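Local atomic coordinates of nucleoside diphosphate kinase family protein (PDB entry 3JS9), a protein that probably transfers the terminal phosphate of nucleoside triphosphates to nucleoside diphosphates through a phosphohistidine intermediate, with magnesium as cofactor. Residues Ala42-Pro48 with Leu137-Pro141; Ile26-Leu30 with Phe79-Trp83; Val52-Cys58 with Arg133-Trp138. All blocks are in the same frame, centred on the assembly; numbering follows the deposited sequence.

Contact 1 (Ala42-Pro48 with Leu137-Pro141). With SO4 (sulfate ion), chain D.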
loop_
_atom_site.group_PDB
_atom_site.type_symbol
_atom_site.label_atom_id
_atom_site.label_comp_id
_atom_site.label_asym_id
_atom_site.label_seq_id
_atom_site.Cartn_x
_atom_site.Cartn_y
_atom_site.Cartn_z
ATOM N N ALA A 42 -10.710 -21.173 -7.896
ATOM C CA ALA A 42 -11.014 -20.960 -9.315
ATOM C C ALA A 42 -11.065 -19.479 -9.615
ATOM O O ALA A 42 -11.500 -18.671 -8.769
ATOM C CB ALA A 42 -12.340 -21.601 -9.705
ATOM N N ALA A 43 -10.642 -19.113 -10.812
ATOM C CA ALA A 43 -10.696 -17.727 -11.213
ATOM C C ALA A 43 -10.645 -17.704 -12.717
ATOM O O ALA A 43 -9.985 -18.575 -13.300
ATOM C CB ALA A 43 -9.498 -16.971 -10.639
ATOM N N LYS A 44 -11.323 -16.734 -13.339
ATOM C CA LYS A 44 -11.185 -16.458 -14.787
ATOM C C LYS A 44 -11.782 -15.100 -15.171
ATOM O O LYS A 44 -12.788 -14.681 -14.619
ATOM C CB LYS A 44 -11.881 -17.540 -15.624
ATOM C CG LYS A 44 -13.355 -17.719 -15.276
ATOM C CD LYS A 44 -14.011 -18.751 -16.129
ATOM C CE LYS A 44 -15.431 -19.034 -15.670
ATOM N NZ LYS A 44 -15.925 -20.344 -16.249
ATOM N N PHE A 45 -11.149 -14.428 -16.131
ATOM C CA PHE A 45 -11.675 -13.216 -16.743
ATOM C C PHE A 45 -12.639 -13.700 -17.850
ATOM O O PHE A 45 -12.306 -14.614 -18.582
ATOM C CB PHE A 45 -10.492 -12.454 -17.369
ATOM C CG PHE A 45 -10.796 -11.040 -17.804
ATOM C CD1 PHE A 45 -11.544 -10.167 -16.990
ATOM C CD2 PHE A 45 -10.295 -10.567 -19.010
ATOM C CE1 PHE A 45 -11.791 -8.872 -17.367
ATOM C CE2 PHE A 45 -10.541 -9.241 -19.423
ATOM C CZ PHE A 45 -11.286 -8.389 -18.594
ATOM N N GLU A 46 -13.813 -13.100 -17.980
ATOM C CA GLU A 46 -14.738 -13.491 -19.048
ATOM C C GLU A 46 -15.768 -12.436 -19.461
ATOM O O GLU A 46 -16.036 -11.454 -18.731
ATOM C CB GLU A 46 -15.461 -14.793 -18.713
ATOM C CG GLU A 46 -16.733 -14.621 -17.956
ATOM C CD GLU A 46 -17.420 -15.947 -17.718
ATOM O OE1 GLU A 46 -16.826 -17.009 -18.045
ATOM O OE2 GLU A 46 -18.549 -15.941 -17.187
ATOM N N HIS A 47 -16.307 -12.655 -20.663
ATOM C CA HIS A 47 -17.515 -11.996 -21.145
ATOM C C HIS A 47 -18.653 -13.004 -20.945
ATOM O O HIS A 47 -18.767 -13.955 -21.689
ATOM C CB HIS A 47 -17.332 -11.682 -22.623
ATOM C CG HIS A 47 -18.463 -10.918 -23.236
ATOM N ND1 HIS A 47 -18.259 -9.800 -24.021
ATOM C CD2 HIS A 47 -19.805 -11.112 -23.194
ATOM C CE1 HIS A 47 -19.428 -9.330 -24.420
ATOM N NE2 HIS A 47 -20.381 -10.107 -23.931
ATOM N N PRO A 48 -19.494 -12.807 -19.939
ATOM C CA PRO A 48 -20.562 -13.769 -19.634
ATOM C C PRO A 48 -21.636 -13.844 -20.743
ATOM O O PRO A 48 -21.797 -12.895 -21.533
ATOM C CB PRO A 48 -21.218 -13.194 -18.373
ATOM C CG PRO A 48 -20.487 -11.956 -18.050
ATOM C CD PRO A 48 -19.700 -11.528 -19.247
ATOM N N LEU A 137 -22.692 -22.695 -11.262
ATOM C CA LEU A 137 -23.164 -21.932 -12.416
ATOM C C LEU A 137 -22.058 -21.197 -13.201
ATOM O O LEU A 137 -22.070 -21.189 -14.420
ATOM C CB LEU A 137 -24.234 -20.931 -11.980
ATOM C CG LEU A 137 -24.707 -19.889 -13.004
ATOM C CD1 LEU A 137 -25.465 -20.556 -14.153
ATOM C CD2 LEU A 137 -25.575 -18.846 -12.346
ATOM N N TRP A 138 -21.108 -20.570 -12.510
ATOM C CA TRP A 138 -20.105 -19.737 -13.204
ATOM C C TRP A 138 -18.836 -20.506 -13.646
ATOM O O TRP A 138 -18.094 -20.079 -14.544
ATOM C CB TRP A 138 -19.752 -18.528 -12.337
ATOM C CG TRP A 138 -20.870 -17.539 -12.220
ATOM C CD1 TRP A 138 -21.864 -17.510 -11.264
ATOM C CD2 TRP A 138 -21.134 -16.438 -13.111
ATOM N NE1 TRP A 138 -22.698 -16.432 -11.494
ATOM C CE2 TRP A 138 -22.272 -15.765 -12.617
ATOM C CE3 TRP A 138 -20.483 -15.927 -14.242
ATOM C CZ2 TRP A 138 -22.778 -14.619 -13.227
ATOM C CZ3 TRP A 138 -20.975 -14.780 -14.844
ATOM C CH2 TRP A 138 -22.127 -14.144 -14.347
ATOM N N PHE A 139 -18.610 -21.649 -13.019
ATOM C CA PHE A 139 -17.404 -22.432 -13.259
ATOM C C PHE A 139 -17.748 -23.883 -13.563
ATOM O O PHE A 139 -18.519 -24.509 -12.827
ATOM C CB PHE A 139 -16.524 -22.394 -12.008
ATOM C CG PHE A 139 -15.705 -21.127 -11.864
ATOM C CD1 PHE A 139 -16.073 -20.136 -10.954
ATOM C CD2 PHE A 139 -14.535 -20.941 -12.608
ATOM C CE1 PHE A 139 -15.300 -18.990 -10.820
ATOM C CE2 PHE A 139 -13.759 -19.797 -12.449
ATOM C CZ PHE A 139 -14.142 -18.829 -11.568
ATOM N N THR A 140 -17.172 -24.436 -14.613
ATOM C CA THR A 140 -17.338 -25.869 -14.862
ATOM C C THR A 140 -16.442 -26.561 -13.851
ATOM O O THR A 140 -15.462 -25.985 -13.415
ATOM C CB THR A 140 -16.935 -26.264 -16.313
ATOM O OG1 THR A 140 -15.524 -26.076 -16.487
ATOM C CG2 THR A 140 -17.632 -25.403 -17.328
ATOM N N PRO A 141 -16.754 -27.807 -13.478
ATOM C CA PRO A 141 -15.899 -28.539 -12.496
ATOM C C PRO A 141 -14.419 -28.772 -12.876
ATOM O O PRO A 141 -13.597 -28.953 -11.998
ATOM C CB PRO A 141 -16.621 -29.890 -12.322
ATOM C CG PRO A 141 -17.577 -29.996 -13.477
ATOM C CD PRO A 141 -17.914 -28.602 -13.933
HETATM S S SO4 D . -22.808 -7.702 -25.703
HETATM O O1 SO4 D . -23.621 -6.900 -24.787
HETATM O O2 SO4 D . -22.647 -9.019 -25.091
HETATM O O3 SO4 D . -23.472 -7.805 -26.999
HETATM O O4 SO4 D . -21.520 -7.051 -25.959
HETATM O O HOH W 1 -19.407 -18.622 -17.067
#
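Residues Ala42-Glu46 run as the extended end of strand 39-46, and His47 and Pro48 lead out of it, while Leu137 and Trp138 are the last two residues of helix 128-138 and Phe139 is the first residue to leave helical geometry. The backbones stay apart: the nearest CA atoms are those of Ala42 and Phe139, 7.7 Å, and those of Pro48 and Trp138, 8.8 Å. Side chains therefore bridge the gap. Ala42, Lys44 and Glu46 direct their CA-to-CB bonds toward the helix end, whereas Ala43 turns away. Ala42 CB sits over the face of the Phe139 ring, 3.6 Å from its centroid, a CH-pi contact, and Lys44 CG lies 3.5 Å from Phe139 CE2. The Lys44 chain, trans beyond chi1, reaches along this ring to the C-terminal end of the helix, where Lys44 NZ donates a hydrogen bond to Trp138 O (2.8 Å); its strongest polar partner, also hydrogen-bonded, is Gln143 OE1. A water donates both to Glu46 OE2 (2.8 Å) and to Trp138 O (3.2 Å), so the same carbonyl is held twice. The rim of the Trp138 indole meets Glu46 OE2, 3.5 Å from Trp138 CE3, and Pro48 CB, 3.9 Å from Trp138 CZ3. At the far end, His47 NE2 donates to a sulfate O2 (2.8 Å), an ion probably from the crystallisation liquor. Across the strand edge, Ala43 and Phe45 hydrogen-bond through their backbones to a second subunit. Helix 128-138 thus ends against one face of the antiparallel sheet, beside the edge strand that joins two subunits.

Contact 2 (Ile26-Leu30 with Phe79-Trp83)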
loop_
_atom_site.group_PDB
_atom_site.type_symbol
_atom_site.label_atom_id
_atom_site.label_comp_id
_atom_site.label_asym_id
_atom_site.label_seq_id
_atom_site.Cartn_x
_atom_site.Cartn_y
_atom_site.Cartn_z
ATOM N N ILE A 26 -9.528 -5.159 -10.209
ATOM C CA ILE A 26 -9.502 -6.620 -10.140
ATOM C C ILE A 26 -8.426 -7.059 -9.171
ATOM O O ILE A 26 -8.689 -7.892 -8.267
ATOM C CB ILE A 26 -9.243 -7.318 -11.503
ATOM C CG1 ILE A 26 -10.385 -7.020 -12.488
ATOM C CG2 ILE A 26 -9.023 -8.844 -11.295
ATOM C CD1 ILE A 26 -10.052 -7.324 -13.966
ATOM N N GLY A 27 -7.217 -6.513 -9.364
ATOM C CA GLY A 27 -6.038 -6.940 -8.572
ATOM C C GLY A 27 -6.204 -6.645 -7.093
ATOM O O GLY A 27 -5.925 -7.494 -6.245
ATOM N N GLU A 28 -6.677 -5.440 -6.784
ATOM C CA GLU A 28 -6.959 -5.015 -5.433
ATOM C C GLU A 28 -7.925 -5.964 -4.725
ATOM O O GLU A 28 -7.714 -6.321 -3.575
ATOM C CB GLU A 28 -7.542 -3.605 -5.482
ATOM C CG GLU A 28 -7.946 -2.986 -4.155
ATOM C CD GLU A 28 -6.786 -2.804 -3.175
ATOM O OE1 GLU A 28 -5.652 -2.577 -3.606
ATOM O OE2 GLU A 28 -7.003 -2.896 -1.955
ATOM N N ILE A 29 -8.984 -6.371 -5.416
ATOM C CA ILE A 29 -10.017 -7.187 -4.816
ATOM C C ILE A 29 -9.466 -8.593 -4.587
ATOM O O ILE A 29 -9.586 -9.144 -3.461
ATOM C CB ILE A 29 -11.324 -7.195 -5.688
ATOM C CG1 ILE A 29 -12.064 -5.823 -5.612
ATOM C CG2 ILE A 29 -12.242 -8.356 -5.314
ATOM C CD1 ILE A 29 -13.023 -5.530 -6.849
ATOM N N LEU A 30 -8.842 -9.171 -5.621
ATOM C CA LEU A 30 -8.226 -10.487 -5.489
ATOM C C LEU A 30 -7.277 -10.492 -4.273
ATOM O O LEU A 30 -7.358 -11.346 -3.394
ATOM C CB LEU A 30 -7.496 -10.870 -6.784
ATOM C CG LEU A 30 -7.251 -12.372 -7.083
ATOM C CD1 LEU A 30 -6.836 -12.551 -8.516
ATOM C CD2 LEU A 30 -6.242 -13.109 -6.149
ATOM N N PHE A 79 -14.826 -10.464 -13.624
ATOM C CA PHE A 79 -13.780 -11.368 -13.166
ATOM C C PHE A 79 -14.331 -12.279 -12.096
ATOM O O PHE A 79 -14.790 -11.801 -11.059
ATOM C CB PHE A 79 -12.548 -10.593 -12.708
ATOM C CG PHE A 79 -11.383 -11.469 -12.307
ATOM C CD1 PHE A 79 -11.240 -11.895 -10.999
ATOM C CD2 PHE A 79 -10.410 -11.829 -13.236
ATOM C CE1 PHE A 79 -10.168 -12.694 -10.636
ATOM C CE2 PHE A 79 -9.329 -12.634 -12.870
ATOM C CZ PHE A 79 -9.210 -13.071 -11.591
ATOM N N CYS A 80 -14.288 -13.590 -12.359
ATOM C CA CYS A 80 -14.941 -14.618 -11.543
ATOM C C CYS A 80 -13.952 -15.322 -10.664
ATOM O O CYS A 80 -12.862 -15.657 -11.130
ATOM C CB CYS A 80 -15.577 -15.690 -12.432
ATOM S SG CYS A 80 -16.603 -15.092 -13.810
ATOM N N MET A 81 -14.349 -15.604 -9.415
ATOM C CA MET A 81 -13.508 -16.321 -8.440
ATOM C C MET A 81 -14.348 -17.215 -7.567
ATOM O O MET A 81 -15.526 -16.922 -7.345
ATOM C CB MET A 81 -12.760 -15.348 -7.512
ATOM C CG MET A 81 -11.735 -14.469 -8.232
ATOM S SD MET A 81 -11.314 -13.083 -7.174
ATOM C CE MET A 81 -12.637 -11.877 -7.536
ATOM N N ILE A 82 -13.749 -18.304 -7.083
ATOM C CA ILE A 82 -14.307 -19.063 -5.955
ATOM C C ILE A 82 -13.218 -19.116 -4.890
ATOM O O ILE A 82 -12.069 -19.384 -5.205
ATOM C CB ILE A 82 -14.676 -20.506 -6.323
ATOM C CG1 ILE A 82 -15.840 -20.532 -7.296
ATOM C CG2 ILE A 82 -14.977 -21.364 -5.051
ATOM C CD1 ILE A 82 -16.193 -21.986 -7.766
ATOM N N TRP A 83 -13.602 -18.862 -3.645
ATOM C CA TRP A 83 -12.705 -18.857 -2.507
ATOM C C TRP A 83 -13.209 -19.826 -1.448
ATOM O O TRP A 83 -14.413 -19.923 -1.214
ATOM C CB TRP A 83 -12.612 -17.447 -1.926
ATOM C CG TRP A 83 -11.863 -16.504 -2.785
ATOM C CD1 TRP A 83 -12.377 -15.692 -3.766
ATOM C CD2 TRP A 83 -10.452 -16.276 -2.769
ATOM N NE1 TRP A 83 -11.367 -14.968 -4.348
ATOM C CE2 TRP A 83 -10.172 -15.320 -3.769
ATOM C CE3 TRP A 83 -9.392 -16.799 -2.014
ATOM C CZ2 TRP A 83 -8.878 -14.858 -4.023
ATOM C CZ3 TRP A 83 -8.100 -16.341 -2.270
ATOM C CH2 TRP A 83 -7.856 -15.371 -3.266
#
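Leu30, with both chi angles trans, inserts its isobutyl group among all three strand side chains that face the helix: Leu30 CD1 is 3.9 Å from Phe79 CZ, Leu30 CG 4.1 Å from Met81 SD, and Leu30 CD2 3.8 Å from Trp83 CZ2, at the indole edge. One turn earlier, Ile26 (mt) lays its CG2 over the Phe79 face, 3.7 Å from the ring centroid in a CH-pi contact; the trans chi1 of Phe79 keeps that ring beside the helix. Met81, with chi angles m, t and m, curls its thioether so that Met81 CE comes within 4.2 Å of Ile29 CG2 and Met81 SD accepts a weak hydrogen bond from Trp83 NE1 (3.4 Å). Cys80 and Ile82 face the other side of the sheet. The helix and strand segments run nearly parallel, at 10° with axes 10.6 Å apart. Ile26, Leu30 and Phe79 also pack on a second subunit. Such apolar helix-on-sheet packing forms the core of a ferredoxin-like alpha/beta sandwich.

Contact 3 (Val52-Cys58 with Arg133-Trp138). With SO4 (sulfate ion), chain G.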
loop_
_atom_site.group_PDB
_atom_site.type_symbol
_atom_site.label_atom_id
_atom_site.label_comp_id
_atom_site.label_asym_id
_atom_site.label_seq_id
_atom_site.Cartn_x
_atom_site.Cartn_y
_atom_site.Cartn_z
ATOM N N VAL A 52 -26.360 -17.323 -18.564
ATOM C CA VAL A 52 -25.718 -17.427 -17.256
ATOM C C VAL A 52 -26.140 -16.245 -16.387
ATOM O O VAL A 52 -26.533 -16.415 -15.223
ATOM C CB VAL A 52 -24.156 -17.552 -17.383
ATOM C CG1 VAL A 52 -23.456 -17.427 -16.041
ATOM C CG2 VAL A 52 -23.773 -18.903 -18.032
ATOM N N VAL A 53 -26.118 -15.056 -16.965
ATOM C CA VAL A 53 -26.560 -13.897 -16.216
ATOM C C VAL A 53 -28.021 -14.015 -15.780
ATOM O O VAL A 53 -28.357 -13.692 -14.630
ATOM C CB VAL A 53 -26.308 -12.548 -16.967
ATOM C CG1 VAL A 53 -26.796 -11.385 -16.122
ATOM C CG2 VAL A 53 -24.833 -12.396 -17.306
ATOM N N ALA A 54 -28.880 -14.485 -16.674
ATOM C CA ALA A 54 -30.289 -14.646 -16.322
ATOM C C ALA A 54 -30.486 -15.663 -15.195
ATOM O O ALA A 54 -31.323 -15.446 -14.324
ATOM C CB ALA A 54 -31.125 -14.983 -17.531
ATOM N N GLN A 55 -29.694 -16.738 -15.179
ATOM C CA GLN A 55 -29.764 -17.696 -14.068
ATOM C C GLN A 55 -29.199 -17.099 -12.811
ATOM O O GLN A 55 -29.659 -17.434 -11.717
ATOM C CB GLN A 55 -28.991 -18.997 -14.342
ATOM C CG GLN A 55 -29.747 -20.063 -15.022
ATOM C CD GLN A 55 -31.196 -20.144 -14.561
ATOM O OE1 GLN A 55 -32.100 -19.665 -15.263
ATOM N NE2 GLN A 55 -31.428 -20.748 -13.376
ATOM N N HIS A 56 -28.168 -16.259 -12.954
ATOM C CA HIS A 56 -27.510 -15.709 -11.782
ATOM C C HIS A 56 -28.510 -14.854 -11.018
ATOM O O HIS A 56 -28.590 -14.914 -9.795
ATOM C CB HIS A 56 -26.263 -14.916 -12.155
ATOM C CG HIS A 56 -25.630 -14.200 -10.996
ATOM N ND1 HIS A 56 -24.946 -14.857 -9.993
ATOM C CD2 HIS A 56 -25.571 -12.881 -10.689
ATOM C CE1 HIS A 56 -24.500 -13.974 -9.117
ATOM N NE2 HIS A 56 -24.863 -12.770 -9.516
ATOM N N TYR A 57 -29.304 -14.106 -11.768
ATOM C CA TYR A 57 -30.267 -13.196 -11.187
ATOM C C TYR A 57 -31.695 -13.757 -11.189
ATOM O O TYR A 57 -32.660 -12.998 -11.243
ATOM C CB TYR A 57 -30.226 -11.887 -11.954
ATOM C CG TYR A 57 -28.996 -11.085 -11.698
ATOM C CD1 TYR A 57 -28.084 -10.837 -12.706
ATOM C CD2 TYR A 57 -28.746 -10.550 -10.431
ATOM C CE1 TYR A 57 -26.976 -10.085 -12.464
ATOM C CE2 TYR A 57 -27.645 -9.794 -10.184
ATOM C CZ TYR A 57 -26.763 -9.566 -11.198
ATOM O OH TYR A 57 -25.638 -8.826 -10.932
ATOM N N CYS A 58 -31.817 -15.082 -11.135
ATOM C CA CYS A 58 -33.123 -15.740 -11.238
ATOM C C CYS A 58 -34.149 -15.236 -10.212
ATOM O O CYS A 58 -35.331 -15.157 -10.534
ATOM C CB CYS A 58 -32.994 -17.287 -11.217
ATOM S SG CYS A 58 -32.374 -18.081 -9.677
ATOM N N ARG A 133 -25.223 -22.586 -5.832
ATOM C CA ARG A 133 -25.686 -22.378 -7.190
ATOM C C ARG A 133 -24.615 -21.649 -7.973
ATOM O O ARG A 133 -24.223 -22.067 -9.066
ATOM C CB ARG A 133 -27.024 -21.588 -7.216
ATOM C CG ARG A 133 -27.531 -21.278 -8.643
ATOM C CD ARG A 133 -28.917 -20.599 -8.730
ATOM N NE ARG A 133 -28.895 -19.273 -8.125
ATOM C CZ ARG A 133 -29.360 -19.023 -6.899
ATOM N NH1 ARG A 133 -29.919 -20.009 -6.177
ATOM N NH2 ARG A 133 -29.275 -17.790 -6.396
ATOM N N GLU A 134 -24.137 -20.554 -7.392
ATOM C CA GLU A 134 -23.258 -19.640 -8.106
ATOM C C GLU A 134 -21.936 -20.315 -8.507
ATOM O O GLU A 134 -21.471 -20.138 -9.650
ATOM C CB GLU A 134 -23.024 -18.358 -7.298
ATOM C CG GLU A 134 -24.168 -17.364 -7.346
ATOM C CD GLU A 134 -24.142 -16.361 -6.176
ATOM O OE1 GLU A 134 -23.092 -16.132 -5.541
ATOM O OE2 GLU A 134 -25.199 -15.798 -5.877
ATOM N N CYS A 135 -21.368 -21.102 -7.588
ATOM C CA CYS A 135 -20.083 -21.797 -7.853
ATOM C C CYS A 135 -20.174 -22.784 -9.009
ATOM O O CYS A 135 -19.274 -22.823 -9.882
ATOM C CB CYS A 135 -19.529 -22.497 -6.598
ATOM S SG CYS A 135 -18.917 -21.338 -5.337
ATOM N N ALA A 136 -21.267 -23.558 -9.027
ATOM C CA ALA A 136 -21.533 -24.506 -10.119
ATOM C C ALA A 136 -21.976 -23.808 -11.405
ATOM O O ALA A 136 -21.677 -24.285 -12.507
ATOM C CB ALA A 136 -22.544 -25.547 -9.705
ATOM N N LEU A 137 -22.692 -22.695 -11.262
ATOM C CA LEU A 137 -23.164 -21.932 -12.416
ATOM C C LEU A 137 -22.058 -21.197 -13.201
ATOM O O LEU A 137 -22.070 -21.189 -14.420
ATOM C CB LEU A 137 -24.234 -20.931 -11.980
ATOM C CG LEU A 137 -24.707 -19.889 -13.004
ATOM C CD1 LEU A 137 -25.465 -20.556 -14.153
ATOM C CD2 LEU A 137 -25.575 -18.846 -12.346
ATOM N N TRP A 138 -21.108 -20.570 -12.510
ATOM C CA TRP A 138 -20.105 -19.737 -13.204
ATOM C C TRP A 138 -18.836 -20.506 -13.646
ATOM O O TRP A 138 -18.094 -20.079 -14.544
ATOM C CB TRP A 138 -19.752 -18.528 -12.337
ATOM C CG TRP A 138 -20.870 -17.539 -12.220
ATOM C CD1 TRP A 138 -21.864 -17.510 -11.264
ATOM C CD2 TRP A 138 -21.134 -16.438 -13.111
ATOM N NE1 TRP A 138 -22.698 -16.432 -11.494
ATOM C CE2 TRP A 138 -22.272 -15.765 -12.617
ATOM C CE3 TRP A 138 -20.483 -15.927 -14.242
ATOM C CZ2 TRP A 138 -22.778 -14.619 -13.227
ATOM C CZ3 TRP A 138 -20.975 -14.780 -14.844
ATOM C CH2 TRP A 138 -22.127 -14.144 -14.347
HETATM S S SO4 G . -25.120 -8.361 -6.635
HETATM O O1 SO4 G . -24.562 -8.838 -5.360
HETATM O O2 SO4 G . -26.558 -8.483 -6.566
HETATM O O3 SO4 G . -24.689 -9.061 -7.857
HETATM O O4 SO4 G . -24.722 -6.979 -6.713
#
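Beside the predicted phosphohistidine site, helices 50-56 and 128-138 pack side by side, their segments antiparallel at 176° with axes 10.6 Å apart. The Trp138 indole reaches across to helix 50-56. Val52 CG1 lies over the face of its six-membered ring, 3.6 Å from the centroid in a CH-pi contact, and the indole points its edge at the face of His56: an offset edge-to-face pair, with the centroid of the Trp138 five-membered ring 4.9 Å from that of His56 and planes at 76°. Leu137 supplies the outer seam, placing Leu137 CD1 3.9 Å from Gln55 CB and Leu137 CD2 3.7 Å from the backbone His56 N. Near the end of helix 50-56, Cys58 SG covers one face of the Arg133 guanidinium, 4.0 Å from Arg133 NE, while Arg133 NH2 is engaged in a salt bridge with Asp130. Glu134 CG approaches His56 ND1 to 3.7 Å; its carboxylate turns toward His123, the predicted phosphoryl carrier, with Glu134 OE1 hydrogen-bonded to Ser125 OG and His123 NE2, and His56 meets the His123 ring edge-to-face. Tyr57 OH, whose position is less certain, donates to O3 of a sulfate (3.2 Å) also held by Lys17 and His123 ND1, consistent with a phosphate position. This antiparallel helix pair flanks what is probably the active site, helix 128-138 supplying the glutamate hydrogen-bonded to the predicted catalytic histidine.

Overall arrangement
From the N terminus, strand 10-16 comes first, then helix 26-36, which starts contact 2; that contact closes when strand 78-85 packs against the helix. Before this happens the chain has already opened contact 1 on strand 39-46 and contact 3 on helix 50-56, so contact 2 crosses both. Contact 3 opens later than contact 1, and both close on the same stretch of helix 128-138, sharing Leu137 and Trp138. Neighbouring strands 39-46 and 78-85 join contacts 1 and 2, Ala42 O lying 2.8 Å from Ile82 N. Helix 26-36 thus covers one face of the sheet, and helices 50-56 and 128-138 the other.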